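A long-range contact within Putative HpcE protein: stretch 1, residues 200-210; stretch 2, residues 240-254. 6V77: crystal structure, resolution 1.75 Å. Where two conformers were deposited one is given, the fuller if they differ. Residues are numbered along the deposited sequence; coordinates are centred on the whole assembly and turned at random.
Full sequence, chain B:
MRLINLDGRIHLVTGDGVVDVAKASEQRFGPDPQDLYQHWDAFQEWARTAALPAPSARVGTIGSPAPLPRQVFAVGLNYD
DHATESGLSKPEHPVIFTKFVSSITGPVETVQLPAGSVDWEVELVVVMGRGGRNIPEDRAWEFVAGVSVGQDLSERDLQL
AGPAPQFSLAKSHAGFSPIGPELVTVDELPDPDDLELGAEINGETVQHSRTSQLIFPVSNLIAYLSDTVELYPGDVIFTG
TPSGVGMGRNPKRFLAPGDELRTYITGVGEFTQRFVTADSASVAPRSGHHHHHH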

# COMPACT_ATOMS: atom_id res chain seq x y z
N GLU B 200 26.89 -6.76 -3.45
CA GLU B 200 28.04 -7.47 -2.90
C GLU B 200 27.84 -7.63 -1.40
O GLU B 200 27.25 -6.77 -0.74
N ILE B 201 28.32 -8.76 -0.86
CA ILE B 201 28.27 -9.01 0.57
C ILE B 201 29.71 -9.19 1.03
O ILE B 201 30.44 -10.04 0.50
N ASN B 202 30.13 -8.35 1.98
CA ASN B 202 31.50 -8.36 2.48
C ASN B 202 32.50 -8.30 1.32
O ASN B 202 33.54 -8.96 1.34
N GLY B 203 32.15 -7.53 0.29
CA GLY B 203 33.05 -7.31 -0.83
C GLY B 203 33.03 -8.36 -1.92
O GLY B 203 33.78 -8.24 -2.89
N GLU B 204 32.18 -9.38 -1.81
CA GLU B 204 32.07 -10.44 -2.81
C GLU B 204 30.78 -10.24 -3.59
O GLU B 204 29.72 -10.08 -2.99
N THR B 205 30.87 -10.24 -4.93
CA THR B 205 29.66 -10.05 -5.72
C THR B 205 28.70 -11.21 -5.50
O THR B 205 29.11 -12.38 -5.51
N VAL B 206 27.44 -10.89 -5.25
CA VAL B 206 26.38 -11.88 -5.18
C VAL B 206 25.29 -11.66 -6.22
O VAL B 206 24.58 -12.61 -6.56
N GLN B 207 25.11 -10.43 -6.72
CA GLN B 207 24.23 -10.19 -7.85
C GLN B 207 24.93 -9.25 -8.82
O GLN B 207 25.66 -8.34 -8.40
N HIS B 208 24.72 -9.47 -10.12
CA HIS B 208 25.25 -8.58 -11.15
C HIS B 208 24.57 -8.86 -12.47
O HIS B 208 24.72 -9.96 -13.03
N SER B 209 23.84 -7.88 -13.00
CA SER B 209 23.09 -8.06 -14.23
C SER B 209 22.85 -6.68 -14.85
O SER B 209 23.46 -5.69 -14.44
N ARG B 210 21.98 -6.63 -15.85
CA ARG B 210 21.54 -5.37 -16.45
C ARG B 210 20.03 -5.41 -16.59
O ARG B 210 19.45 -6.46 -16.85
N GLY B 240 11.83 -5.55 -9.62
CA GLY B 240 12.25 -6.94 -9.60
C GLY B 240 13.75 -7.10 -9.43
O GLY B 240 14.49 -6.13 -9.63
N THR B 241 14.21 -8.30 -9.05
CA THR B 241 15.63 -8.51 -8.81
C THR B 241 16.21 -9.59 -9.73
O THR B 241 15.54 -10.57 -10.04
N PRO B 242 17.46 -9.43 -10.16
CA PRO B 242 18.12 -10.46 -10.96
C PRO B 242 18.52 -11.66 -10.10
O PRO B 242 18.26 -11.71 -8.89
N SER B 243 19.15 -12.63 -10.73
CA SER B 243 19.54 -13.85 -10.03
C SER B 243 20.65 -13.58 -9.02
O SER B 243 21.25 -12.50 -8.97
N GLY B 244 20.95 -14.60 -8.22
CA GLY B 244 21.96 -14.48 -7.18
C GLY B 244 21.42 -14.32 -5.78
O GLY B 244 22.22 -14.19 -4.84
N VAL B 245 20.10 -14.34 -5.59
CA VAL B 245 19.60 -14.20 -4.22
C VAL B 245 20.03 -15.42 -3.40
O VAL B 245 20.35 -16.49 -3.92
N GLY B 246 20.05 -15.23 -2.07
CA GLY B 246 20.55 -16.28 -1.20
C GLY B 246 19.70 -17.54 -1.21
O GLY B 246 20.23 -18.65 -1.09
N MET B 247 18.38 -17.40 -1.36
CA MET B 247 17.56 -18.60 -1.33
C MET B 247 17.76 -19.46 -2.58
O MET B 247 17.32 -20.62 -2.59
N GLY B 248 18.41 -18.93 -3.62
CA GLY B 248 18.71 -19.68 -4.83
C GLY B 248 20.05 -20.38 -4.85
O GLY B 248 20.34 -21.13 -5.79
N ARG B 249 20.88 -20.16 -3.84
CA ARG B 249 22.22 -20.74 -3.83
C ARG B 249 22.20 -22.14 -3.25
O ARG B 249 21.25 -22.54 -2.56
N ASN B 250 23.24 -22.92 -3.54
CA ASN B 250 23.44 -24.22 -2.91
C ASN B 250 24.78 -24.24 -2.19
O ASN B 250 25.82 -24.21 -2.87
N PRO B 251 24.81 -24.26 -0.85
CA PRO B 251 23.61 -24.23 -0.00
C PRO B 251 22.96 -22.85 0.04
O PRO B 251 23.55 -21.87 -0.45
N LYS B 252 21.75 -22.77 0.56
CA LYS B 252 21.13 -21.46 0.72
C LYS B 252 21.95 -20.62 1.70
O LYS B 252 22.53 -21.15 2.66
N ARG B 253 22.04 -19.33 1.43
CA ARG B 253 22.80 -18.41 2.26
C ARG B 253 21.94 -17.20 2.57
O ARG B 253 21.28 -16.67 1.68
N PHE B 254 21.92 -16.77 3.83
CA PHE B 254 21.15 -15.58 4.17
C PHE B 254 22.02 -14.59 4.92
O PHE B 254 23.14 -14.91 5.35

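The polar contacts centre on Gln207. Its CA-to-CB bond points sideways, but chi1 m (-68°) and chi2 t (-176°) extend the chain so that its amide reaches the second stretch. NE2 of Gln207 donates to OG1 of Thr241 at 2.8 Å with an N-H...O angle of 161°, the best-aligned bond across the contact. The same Gln207 NE2 makes two weak bonds, to Pro242 O at 2.7 Å, where an angle of 125° offsets the short distance, and to Ser243 O at 3.4 Å (149°). Gln207 OE1 is satisfied elsewhere in the structure.

The charged groups are Arg249, Arg253 and Glu204. Arg249 points toward stretch 1 with chi1 m and chi2 and chi3 t. Arg249 NE donates to Gly244 O within its own stretch (3.0 Å, 161°), and Arg249 NH2 lies 2.7 Å from Val206 O; the 126° angle makes that cross-stretch bond weak. Val206 O also receives a CA-H...O contact from Gly244 CA at 3.3 Å. An ideal CB on Gly244 would point toward stretch 1 and lie 2.1 Å from Val206 O, and the backbone angles of Gly244 by themselves call for glycine. Arg253, t at chi1 to chi3, reaches the turn from Ile201 to Glu204. Its salt bridge is long, 3.7 Å from Arg253 NH1 to Glu204 OE2, and OE2 lies at the guanidinium edge.

Apolar atoms cover the guanidinium faces. The CA-to-CB bond of Ile201 (chi1 m, chi2 t) points toward the second stretch, and CD1 lies over one face of the Arg253 guanidinium; Ile201 CG2 is 3.6 Å from Arg253 NH2. Val206 (chi1 m) places CG1 over one face of the Arg249 guanidinium. Separately, Ser209 (chi1 t) and Pro242 point toward each other's stretches, with Ser209 CB 3.5 Å from Pro242 CB.

One water links the backbones, accepting from His208 N at 2.7 Å and donating to Ser243 O at 2.9 Å.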

# COMPACT_ATOMS: atom_id res chain seq x y z
CB GLU B 200 29.37 -6.72 -3.16
CG GLU B 200 29.61 -6.46 -4.62
CD GLU B 200 30.56 -5.31 -4.87
OE1 GLU B 200 31.04 -4.69 -3.90
OE2 GLU B 200 30.83 -5.04 -6.06
CB ILE B 201 27.45 -10.26 0.91
CG1 ILE B 201 26.00 -10.06 0.49
CG2 ILE B 201 27.54 -10.55 2.41
CD1 ILE B 201 25.15 -11.26 0.78
CB ASN B 202 31.72 -9.56 3.38
CG ASN B 202 30.70 -9.62 4.50
OD1 ASN B 202 30.24 -8.57 4.97
ND2 ASN B 202 30.33 -10.82 4.92
CB GLU B 204 32.08 -11.82 -2.13
CG GLU B 204 31.36 -12.94 -2.89
CD GLU B 204 31.09 -14.18 -2.03
OE1 GLU B 204 31.59 -14.24 -0.88
OE2 GLU B 204 30.38 -15.09 -2.49
CB THR B 205 29.97 -9.93 -7.22
OG1 THR B 205 30.86 -8.82 -7.44
CG2 THR B 205 28.69 -9.68 -8.02
CB VAL B 206 25.76 -11.94 -3.76
CG1 VAL B 206 26.79 -12.50 -2.76
CG2 VAL B 206 25.27 -10.58 -3.34
CB GLN B 207 22.90 -9.58 -7.42
CG GLN B 207 22.01 -10.52 -6.60
CD GLN B 207 20.68 -9.88 -6.29
OE1 GLN B 207 20.59 -9.01 -5.42
NE2 GLN B 207 19.63 -10.28 -7.02
CB HIS B 208 26.76 -8.74 -11.31
CG HIS B 208 27.31 -7.99 -12.49
ND1 HIS B 208 27.80 -8.62 -13.61
CD2 HIS B 208 27.41 -6.66 -12.73
CE1 HIS B 208 28.20 -7.71 -14.49
NE2 HIS B 208 27.96 -6.52 -13.98
CB SER B 209 21.78 -8.81 -13.95
OG SER B 209 21.17 -9.26 -15.14
CB ARG B 210 22.20 -5.12 -17.82
CG ARG B 210 23.74 -5.06 -17.81
CD ARG B 210 24.30 -4.54 -19.15
NE ARG B 210 24.02 -3.13 -19.36
CZ ARG B 210 24.85 -2.14 -19.03
NH1 ARG B 210 24.50 -0.87 -19.24
NH2 ARG B 210 26.03 -2.42 -18.48
CB THR B 241 15.91 -8.91 -7.35
OG1 THR B 241 17.29 -8.73 -7.06
CG2 THR B 241 15.53 -10.36 -7.07
CB PRO B 242 19.36 -9.74 -11.53
CG PRO B 242 19.65 -8.65 -10.54
CD PRO B 242 18.29 -8.22 -9.99
CB SER B 243 19.97 -14.92 -11.03
OG SER B 243 21.23 -14.58 -11.59
CB VAL B 245 18.08 -14.00 -4.17
CG1 VAL B 245 17.66 -12.91 -5.15
CG2 VAL B 245 17.33 -15.32 -4.42
CB MET B 247 16.07 -18.24 -1.16
CG MET B 247 15.47 -17.62 -2.38
SD MET B 247 13.67 -17.62 -2.23
CE MET B 247 13.20 -16.68 -3.70
CB ARG B 249 23.17 -19.82 -3.05
CG ARG B 249 23.26 -18.48 -3.78
CD ARG B 249 23.97 -17.36 -3.04
NE ARG B 249 24.19 -16.26 -3.97
CZ ARG B 249 25.27 -16.09 -4.73
NH1 ARG B 249 26.30 -16.95 -4.66
NH2 ARG B 249 25.34 -15.05 -5.55
CB ASN B 250 23.38 -25.33 -3.97
CG ASN B 250 22.04 -25.36 -4.71
OD1 ASN B 250 21.96 -25.02 -5.89
ND2 ASN B 250 21.00 -25.76 -4.00
CB PRO B 251 24.16 -24.60 1.37
CG PRO B 251 25.50 -23.97 1.38
CD PRO B 251 26.04 -24.10 -0.04
CB LYS B 252 19.68 -21.61 1.21
CG LYS B 252 18.75 -22.24 0.19
CD LYS B 252 17.38 -22.54 0.80
CE LYS B 252 16.31 -22.72 -0.27
NZ LYS B 252 16.77 -23.53 -1.43
CB ARG B 253 24.07 -17.94 1.54
CG ARG B 253 24.87 -16.91 2.31
CD ARG B 253 25.86 -16.19 1.40
NE ARG B 253 26.78 -15.36 2.16
CZ ARG B 253 27.82 -14.71 1.64
NH1 ARG B 253 28.08 -14.79 0.34
NH2 ARG B 253 28.60 -13.99 2.43
CB PHE B 254 19.89 -15.97 4.96
CG PHE B 254 19.00 -16.90 4.20
CD1 PHE B 254 18.28 -16.42 3.11
CD2 PHE B 254 18.94 -18.24 4.50
CE1 PHE B 254 17.47 -17.27 2.36
CE2 PHE B 254 18.12 -19.10 3.76
CZ PHE B 254 17.39 -18.59 2.68
O HOH W 1 22.86 -11.25 -10.97